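Local coordinates for protein beta chain (Acipenser persicus, PDB 6IYH) that probably carries oxygen as the beta chain of a four-chain haemoglobin, binding it at the iron of a haem held in a globin fold, at residues T89-S92 against E93-V97; T119-T122 against P123-A127. All coordinates share one frame; numbering follows the deposited sequence.

Contact 1 of 2, residues T89-S92 against E93-V97; sequences TFHS and ETLHV. With HEM (protoporphyrin IX containing Fe), chain D.
The Phe-90 ring lies against Leu-95, whose CG sits over one face in a CH-pi contact, 4.2 Å from the ring centroid. Phe-90 CG is anti to the backbone N (chi1 179°), which leans the ring forward, toward Thr-94 and Leu-95. Thr-94 CG2 meets the same ring obliquely, 3.6 Å from Phe-90 CE1.

The backbone bonds show the helix widening and ending. Glu-93 N gives an ordinary helical bond to Thr-89 O. Phe-90 O then takes two donors, Thr-94 N from above the carbonyl plane at 3.2 Å and Leu-95 N nearly in line with its C=O bond at 3.1 Å. The second, five residues along, marks a wider pi-type turn. His-96 has positive phi, and Val-97 N returns to His-91 O at 2.9 Å.

His-91, Leu-95 and Val-97 meet one face of the haem. His-91 NE2 binds the iron at 2.2 Å, as the proximal histidine of globins does, and water 2 binds across the iron from it. Leu-95 CD1 packs tightly on the porphyrin, 3.3 Å from HEM C2D. Val-97 CG1 touches HEM CAC. His-91 ND1 is hydrogen-bonded to Leu-87 O, which, with the iron bond, helps set the rotation of the imidazole.

The contact is the end of helix 85-94 and the turn toward helix 100-117. Tyr-144, beyond helix 123-142, touches His-91 and Ser-92, and its OH is hydrogen-bonded to Val-97 O.

Contact 2 of 2, residues T119-T122 against P123-A127; sequences TAYT and PDVQA
The Tyr-121 ring has Gln-126 over one face. Gln-126 CB is 4.0 Å from the ring centroid, 25° off the normal, in a CH-pi contact. It is offset toward the rim and comes to 3.6 Å from Tyr-121 CE2. The Gln-126 side chain runs on extended, and its amide plane is only 14° from that of the ring. Val-125 CG1 reaches the ring obliquely, 3.9 Å from Tyr-121 CD1. Leu-13 of helix 4-14 and Leu-113 and Ala-114 of helix 100-117 also touch Tyr-121, and its OH is hydrogen-bonded to Ser-110 OG.

Behind the ring the chain turns sharply. Tyr-121 is the centre of an inverse gamma turn, closed by a weak bond from Thr-122 N to Ala-120 O. Thr-122 then takes the N-cap position of helix 123-142. Its carbonyl O accepts a nearly straight bond from Gln-126 N at 2.9 Å, which closes the first helical turn.

A side-chain bond joins the N-cap to the first turn. Thr-122 OG1 sits between its own backbone N and carbonyl carbon (chi1 56°), which brings it to Asp-124. It donates a short bond to Asp-124 OD1 at 2.5 Å, from above the carboxylate plane. Val-125 CG2 lies 3.3 Å from the same Thr-122 OG1.

Pro-123, in the first turn, has no N-H to satisfy, so it suits a helix start. The carboxylate of Asp-124 near this end probably interacts favourably with the helix dipole, and its negative charge may be stabilised there. Tyr-121 O and Gln-126 OE1 are each hydrogen-bonded to a basic side chain of a neighbouring subunit. The helix start thus lies at a subunit interface, and these bonds probably help to hold it.

How the contacts relate
Contact 1 (89-97) comes first along the chain and contact 2 (119-127) follows. Their centres are about 33 Å apart and lie on opposite sides of the chain's centre. Their nearest atoms are about 20 Å apart, so they do not touch. Helix 100-117 makes up most of the sequence between them. Contact 1 lies at the C-terminal part of helix 85-94 and the turn after it, and contact 2 opens helix 123-142. Both belong to the one globin fold. Contact 1 supplies the histidine that binds the haem iron, while contact 2 stands away from the haem and meets another subunit. Helix 123-142 connects the two regions: it starts at contact 2, and the residues just past its far end reach contact 1.

Contact 1 of 2, residues T89-S92 against E93-V97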
# COMPACT_ATOMS: atom_id res chain seq x y z
N THR B 89 -15.50 -7.76 11.24
CA THR B 89 -14.95 -8.44 12.39
C THR B 89 -14.53 -9.83 12.14
O THR B 89 -13.45 -10.25 12.57
CB THR B 89 -15.91 -8.42 13.62
OG1 THR B 89 -16.26 -7.08 13.93
CG2 THR B 89 -15.19 -8.94 14.82
N PHE B 90 -15.33 -10.55 11.35
CA PHE B 90 -15.01 -11.89 10.98
C PHE B 90 -13.68 -11.97 10.20
O PHE B 90 -12.83 -12.84 10.46
CB PHE B 90 -16.15 -12.45 10.13
CG PHE B 90 -15.93 -13.86 9.65
CD1 PHE B 90 -15.82 -14.93 10.54
CD2 PHE B 90 -15.92 -14.12 8.29
CE1 PHE B 90 -15.64 -16.23 10.09
CE2 PHE B 90 -15.71 -15.42 7.83
CZ PHE B 90 -15.61 -16.49 8.72
N HIS B 91 -13.52 -11.09 9.22
CA HIS B 91 -12.31 -11.22 8.38
C HIS B 91 -11.10 -10.80 9.16
O HIS B 91 -10.03 -11.33 8.89
CB HIS B 91 -12.41 -10.36 7.15
CG HIS B 91 -13.26 -10.97 6.07
ND1 HIS B 91 -14.65 -10.83 6.03
CD2 HIS B 91 -12.93 -11.70 4.99
CE1 HIS B 91 -15.11 -11.45 4.97
NE2 HIS B 91 -14.09 -12.00 4.34
N SER B 92 -11.26 -9.86 10.11
CA SER B 92 -10.14 -9.50 11.01
C SER B 92 -9.81 -10.55 12.08
O SER B 92 -8.71 -11.14 12.16
CB SER B 92 -10.46 -8.17 11.69
OG SER B 92 -9.54 -7.99 12.75
N GLU B 93 -10.79 -10.81 12.95
CA GLU B 93 -10.51 -11.56 14.18
C GLU B 93 -10.51 -13.03 14.02
O GLU B 93 -9.84 -13.69 14.75
CB GLU B 93 -11.50 -11.11 15.27
CG GLU B 93 -11.36 -9.63 15.58
CD GLU B 93 -12.48 -9.07 16.48
OE1 GLU B 93 -13.30 -9.88 16.98
OE2 GLU B 93 -12.56 -7.82 16.65
N THR B 94 -11.30 -13.61 13.11
CA THR B 94 -11.26 -15.03 12.85
C THR B 94 -10.30 -15.37 11.78
O THR B 94 -9.58 -16.35 11.91
CB THR B 94 -12.72 -15.54 12.52
OG1 THR B 94 -13.57 -15.23 13.63
CG2 THR B 94 -12.80 -16.95 12.26
N LEU B 95 -10.25 -14.58 10.68
CA LEU B 95 -9.51 -15.03 9.48
C LEU B 95 -8.14 -14.38 9.37
O LEU B 95 -7.28 -14.90 8.64
CB LEU B 95 -10.31 -14.73 8.23
CG LEU B 95 -11.72 -15.35 8.17
CD1 LEU B 95 -12.28 -14.98 6.80
CD2 LEU B 95 -11.75 -16.85 8.30
N HIS B 96 -7.96 -13.27 10.06
CA HIS B 96 -6.71 -12.53 10.07
C HIS B 96 -6.31 -12.07 8.66
O HIS B 96 -5.12 -12.06 8.32
CB HIS B 96 -5.57 -13.33 10.68
CG HIS B 96 -5.97 -14.09 11.93
ND1 HIS B 96 -6.14 -13.48 13.15
CD2 HIS B 96 -6.26 -15.39 12.10
CE1 HIS B 96 -6.54 -14.39 14.03
NE2 HIS B 96 -6.63 -15.55 13.42
N VAL B 97 -7.30 -11.62 7.88
CA VAL B 97 -6.93 -11.28 6.45
C VAL B 97 -6.31 -9.88 6.44
O VAL B 97 -6.88 -8.90 6.96
CB VAL B 97 -8.18 -11.25 5.59
CG1 VAL B 97 -7.88 -10.69 4.18
CG2 VAL B 97 -8.87 -12.59 5.49
CHA HEM D . -15.76 -15.62 3.93
CHB HEM D . -17.32 -11.58 1.86
CHC HEM D . -12.73 -10.51 0.68
CHD HEM D . -11.19 -14.50 2.90
C1A HEM D . -16.53 -14.57 3.48
C2A HEM D . -17.96 -14.60 3.55
C3A HEM D . -18.40 -13.50 2.96
C4A HEM D . -17.27 -12.78 2.49
CMA HEM D . -19.86 -13.08 2.79
CAA HEM D . -18.85 -15.66 4.18
CBA HEM D . -19.17 -15.23 5.61
CGA HEM D . -20.08 -16.19 6.36
O1A HEM D . -19.72 -17.35 6.66
O2A HEM D . -21.22 -15.83 6.71
C1B HEM D . -16.19 -10.92 1.34
C2B HEM D . -16.24 -9.66 0.64
C3B HEM D . -14.95 -9.42 0.25
C4B HEM D . -14.12 -10.45 0.84
CMB HEM D . -17.44 -8.80 0.23
CAB HEM D . -14.35 -8.31 -0.52
CBB HEM D . -15.06 -7.46 -1.29
C1C HEM D . -11.88 -11.50 1.10
C2C HEM D . -10.45 -11.59 0.93
C3C HEM D . -10.02 -12.73 1.58
C4C HEM D . -11.19 -13.32 2.23
CMC HEM D . -9.73 -10.65 0.02
CAC HEM D . -8.68 -13.36 1.65
CBC HEM D . -7.67 -12.92 0.88
C1D HEM D . -12.38 -15.15 3.30
C2D HEM D . -12.33 -16.47 3.90
C3D HEM D . -13.59 -16.79 4.24
C4D HEM D . -14.36 -15.65 3.77
CMD HEM D . -11.07 -17.29 4.21
CAD HEM D . -14.10 -18.08 4.87
CBD HEM D . -14.14 -19.09 3.69
CGD HEM D . -14.65 -20.49 4.00
O1D HEM D . -15.85 -20.78 3.91
O2D HEM D . -13.83 -21.38 4.26
NA HEM D . -16.14 -13.48 2.84
NB HEM D . -14.91 -11.31 1.51
NC HEM D . -12.26 -12.54 1.93
ND HEM D . -13.62 -14.61 3.23
FE HEM D . -14.24 -13.00 2.43
O HOH W 1 -6.09 -10.79 13.76
O HOH W 2 -14.26 -13.97 0.58

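Contact 2 of 2, residues T119-T122 against P123-A127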
# COMPACT_ATOMS: atom_id res chain seq x y z
N THR B 119 -17.74 -2.14 -23.69
CA THR B 119 -17.82 -0.70 -23.86
C THR B 119 -18.92 -0.12 -23.05
O THR B 119 -18.92 1.05 -22.74
CB THR B 119 -18.00 -0.33 -25.35
OG1 THR B 119 -19.12 -1.04 -25.81
CG2 THR B 119 -16.75 -0.74 -26.14
N ALA B 120 -19.82 -0.94 -22.55
CA ALA B 120 -20.80 -0.47 -21.57
C ALA B 120 -20.25 -0.04 -20.21
O ALA B 120 -20.94 0.65 -19.38
CB ALA B 120 -21.84 -1.54 -21.34
N TYR B 121 -19.04 -0.52 -19.91
CA TYR B 121 -18.35 -0.13 -18.65
C TYR B 121 -17.60 1.12 -18.97
O TYR B 121 -16.41 1.15 -19.17
CB TYR B 121 -17.44 -1.28 -18.20
CG TYR B 121 -16.96 -1.20 -16.77
CD1 TYR B 121 -17.83 -1.25 -15.73
CD2 TYR B 121 -15.60 -1.22 -16.50
CE1 TYR B 121 -17.40 -1.27 -14.40
CE2 TYR B 121 -15.14 -1.26 -15.20
CZ TYR B 121 -16.04 -1.31 -14.14
OH TYR B 121 -15.60 -1.35 -12.84
N THR B 122 -18.37 2.18 -19.21
CA THR B 122 -17.81 3.44 -19.61
C THR B 122 -16.95 4.07 -18.50
O THR B 122 -17.07 3.68 -17.35
CB THR B 122 -18.95 4.45 -19.93
OG1 THR B 122 -19.81 4.57 -18.81
CG2 THR B 122 -19.70 4.01 -21.12
N PRO B 123 -16.17 5.10 -18.82
CA PRO B 123 -15.40 5.68 -17.70
C PRO B 123 -16.22 6.15 -16.48
O PRO B 123 -15.82 5.93 -15.34
CB PRO B 123 -14.63 6.81 -18.38
CG PRO B 123 -14.47 6.31 -19.78
CD PRO B 123 -15.79 5.74 -20.09
N ASP B 124 -17.41 6.75 -16.69
CA ASP B 124 -18.27 7.17 -15.59
C ASP B 124 -18.82 6.02 -14.80
O ASP B 124 -18.97 6.11 -13.59
CB ASP B 124 -19.44 8.09 -16.09
CG ASP B 124 -20.48 7.35 -16.93
OD1 ASP B 124 -20.09 6.94 -17.99
OD2 ASP B 124 -21.63 7.19 -16.50
N VAL B 125 -19.15 4.94 -15.49
CA VAL B 125 -19.73 3.77 -14.86
C VAL B 125 -18.61 3.11 -14.01
O VAL B 125 -18.85 2.77 -12.87
CB VAL B 125 -20.35 2.80 -15.90
CG1 VAL B 125 -20.62 1.44 -15.23
CG2 VAL B 125 -21.68 3.42 -16.38
N GLN B 126 -17.44 2.95 -14.62
CA GLN B 126 -16.22 2.45 -13.83
C GLN B 126 -15.96 3.32 -12.63
O GLN B 126 -15.68 2.83 -11.57
CB GLN B 126 -14.95 2.31 -14.69
CG GLN B 126 -13.75 1.87 -13.81
CD GLN B 126 -12.49 1.90 -14.56
OE1 GLN B 126 -12.46 2.15 -15.68
NE2 GLN B 126 -11.45 1.59 -13.90
N ALA B 127 -16.09 4.66 -12.76
CA ALA B 127 -15.79 5.55 -11.65
C ALA B 127 -16.75 5.32 -10.54
O ALA B 127 -16.36 5.25 -9.38
CB ALA B 127 -15.75 7.02 -12.08